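Local coordinates for protein enterochelin esterase (PDB 3MGA) that probably hydrolyses the ester bonds of the siderophore ferric enterobactin, which would free its iron for use by the bacterium, at residues N90-Y95 / P158-W163. Sequence-based numbering, arbitrary orientation.
Sequences NWRGSY and PLQPGW
Where the N-terminal beta-sandwich region of this esterase, of the E-set clan, meets the part with the alpha/beta-hydrolase fold, R92, at the start of strand 92-100, which runs between strands 52-57 and 148-153, reaches out to the linker that leads from strand 148-153 toward the hydrolase sheet. Its guanidinium grips the carbonyl oxygen of P158: NH2 donates to P158 O with an N-H...O angle of 152°, though the modelled 2.5 Å between them is shorter than usual and its exact value doubtful, and NH1 adds a weak, more bent bond to the same oxygen at 2.9 Å. Both donors thus converge on one acceptor lying near the guanidinium plane. With CG anti to the backbone N (chi1 168°) the chain runs out from the strand, and the bend at chi3 turns the guanidinium to P158 O. Arginine suits this place because its long arm spans the gap while its flat head still offers a face. Over that face lies the Q160 side chain, whose amide plane is tilted by 20°, with CG 3.4 Å from R92 CZ. This is stacking without a hydrogen bond, since R92 NE and Q160 NE2 are both donors. Both polar atoms of the glutamine amide are engaged by helix 385-399 instead, OE1 accepting from R389 NE and NE2 donating to L386 O. The rigid ring of P158 restricts the backbone beside its carbonyl and is an apolar neighbour: CG packs 3.4 Å from R92 NH2, and CD sits 3.7 Å from N90 O.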
loop_
_atom_site.group_PDB
_atom_site.type_symbol
_atom_site.label_atom_id
_atom_site.label_comp_id
_atom_site.label_asym_id
_atom_site.label_seq_id
_atom_site.Cartn_x
_atom_site.Cartn_y
_atom_site.Cartn_z
ATOM N N ASN A 90 -6.955 13.834 9.086
ATOM C CA ASN A 90 -7.369 12.570 8.495
ATOM C C ASN A 90 -6.210 11.667 8.055
ATOM O O ASN A 90 -6.433 10.563 7.546
ATOM C CB ASN A 90 -8.250 12.868 7.286
ATOM C CG ASN A 90 -9.505 13.659 7.649
ATOM O OD1 ASN A 90 -10.150 13.404 8.667
ATOM N ND2 ASN A 90 -9.877 14.599 6.790
ATOM N N TRP A 91 -4.986 12.124 8.283
ATOM C CA TRP A 91 -3.791 11.411 7.868
ATOM C C TRP A 91 -3.431 10.145 8.648
ATOM O O TRP A 91 -3.701 10.016 9.839
ATOM C CB TRP A 91 -2.590 12.365 7.917
ATOM C CG TRP A 91 -1.322 11.772 7.413
ATOM C CD1 TRP A 91 -0.896 11.751 6.130
ATOM C CD2 TRP A 91 -0.309 11.123 8.189
ATOM N NE1 TRP A 91 0.323 11.126 6.045
ATOM C CE2 TRP A 91 0.705 10.730 7.300
ATOM C CE3 TRP A 91 -0.169 10.824 9.550
ATOM C CZ2 TRP A 91 1.856 10.058 7.722
ATOM C CZ3 TRP A 91 0.978 10.159 9.973
ATOM C CH2 TRP A 91 1.973 9.779 9.058
ATOM N N ARG A 92 -2.792 9.231 7.928
ATOM C CA ARG A 92 -2.314 7.961 8.445
ATOM C C ARG A 92 -1.135 7.555 7.584
ATOM O O ARG A 92 -1.161 7.744 6.369
ATOM C CB ARG A 92 -3.425 6.918 8.399
ATOM C CG ARG A 92 -3.015 5.466 8.650
ATOM C CD ARG A 92 -4.240 4.690 9.216
ATOM N NE ARG A 92 -5.394 4.846 8.350
ATOM C CZ ARG A 92 -6.660 4.712 8.718
ATOM N NH1 ARG A 92 -6.996 4.456 9.977
ATOM N NH2 ARG A 92 -7.604 4.880 7.808
ATOM N N GLY A 93 -0.092 7.024 8.207
ATOM C CA GLY A 93 1.072 6.608 7.450
ATOM C C GLY A 93 2.155 5.928 8.251
ATOM O O GLY A 93 2.154 5.968 9.474
ATOM N N SER A 94 3.078 5.302 7.529
ATOM C CA SER A 94 4.195 4.590 8.114
ATOM C C SER A 94 5.365 5.526 8.275
ATOM O O SER A 94 5.455 6.558 7.590
ATOM C CB SER A 94 4.646 3.460 7.190
ATOM O OG SER A 94 3.584 2.590 6.876
ATOM N N TYR A 95 6.270 5.169 9.179
ATOM C CA TYR A 95 7.477 5.959 9.371
ATOM C C TYR A 95 8.537 5.070 9.991
ATOM O O TYR A 95 8.237 3.982 10.492
ATOM C CB TYR A 95 7.227 7.194 10.252
ATOM C CG TYR A 95 6.967 6.871 11.706
ATOM C CD1 TYR A 95 5.705 6.500 12.144
ATOM C CD2 TYR A 95 7.990 6.946 12.644
ATOM C CE1 TYR A 95 5.472 6.197 13.485
ATOM C CE2 TYR A 95 7.764 6.654 13.977
ATOM C CZ TYR A 95 6.510 6.274 14.394
ATOM O OH TYR A 95 6.298 5.982 15.725
ATOM N N PRO A 158 -9.758 7.755 8.745
ATOM C CA PRO A 158 -10.986 6.952 8.585
ATOM C C PRO A 158 -10.833 5.512 9.062
ATOM O O PRO A 158 -9.734 4.964 9.042
ATOM C CB PRO A 158 -11.233 6.997 7.073
ATOM C CG PRO A 158 -9.856 7.130 6.495
ATOM C CD PRO A 158 -9.111 8.032 7.452
ATOM N N LEU A 159 -11.928 4.908 9.504
ATOM C CA LEU A 159 -11.876 3.530 9.964
ATOM C C LEU A 159 -11.414 2.607 8.825
ATOM O O LEU A 159 -11.724 2.850 7.655
ATOM C CB LEU A 159 -13.243 3.071 10.491
ATOM C CG LEU A 159 -13.798 3.732 11.760
ATOM C CD1 LEU A 159 -15.209 3.176 12.086
ATOM C CD2 LEU A 159 -12.857 3.540 12.951
ATOM N N GLN A 160 -10.652 1.578 9.190
ATOM C CA GLN A 160 -10.144 0.566 8.255
ATOM C C GLN A 160 -10.917 -0.720 8.520
ATOM O O GLN A 160 -10.540 -1.485 9.389
ATOM C CB GLN A 160 -8.660 0.363 8.477
ATOM C CG GLN A 160 -7.892 1.619 8.164
ATOM C CD GLN A 160 -6.411 1.421 8.113
ATOM O OE1 GLN A 160 -5.806 0.851 9.020
ATOM N NE2 GLN A 160 -5.800 1.937 7.065
ATOM N N PRO A 161 -11.997 -0.962 7.750
ATOM C CA PRO A 161 -12.880 -2.102 7.965
ATOM C C PRO A 161 -12.171 -3.435 8.106
ATOM O O PRO A 161 -11.341 -3.781 7.260
ATOM C CB PRO A 161 -13.771 -2.111 6.706
ATOM C CG PRO A 161 -13.618 -0.780 6.097
ATOM C CD PRO A 161 -12.234 -0.351 6.428
ATOM N N GLY A 162 -12.500 -4.159 9.181
ATOM C CA GLY A 162 -11.941 -5.474 9.452
ATOM C C GLY A 162 -10.676 -5.453 10.277
ATOM O O GLY A 162 -10.476 -6.314 11.146
ATOM N N TRP A 163 -9.815 -4.471 10.004
ATOM C CA TRP A 163 -8.551 -4.332 10.710
ATOM C C TRP A 163 -8.759 -3.837 12.140
ATOM O O TRP A 163 -7.881 -4.010 12.986
ATOM C CB TRP A 163 -7.612 -3.385 9.941
ATOM C CG TRP A 163 -7.346 -3.849 8.546
ATOM C CD1 TRP A 163 -8.032 -3.496 7.417
ATOM C CD2 TRP A 163 -6.348 -4.782 8.137
ATOM N NE1 TRP A 163 -7.508 -4.146 6.326
ATOM C CE2 TRP A 163 -6.473 -4.942 6.742
ATOM C CE3 TRP A 163 -5.348 -5.492 8.814
ATOM C CZ2 TRP A 163 -5.634 -5.781 6.009
ATOM C CZ3 TRP A 163 -4.510 -6.326 8.090
ATOM C CH2 TRP A 163 -4.659 -6.463 6.696
#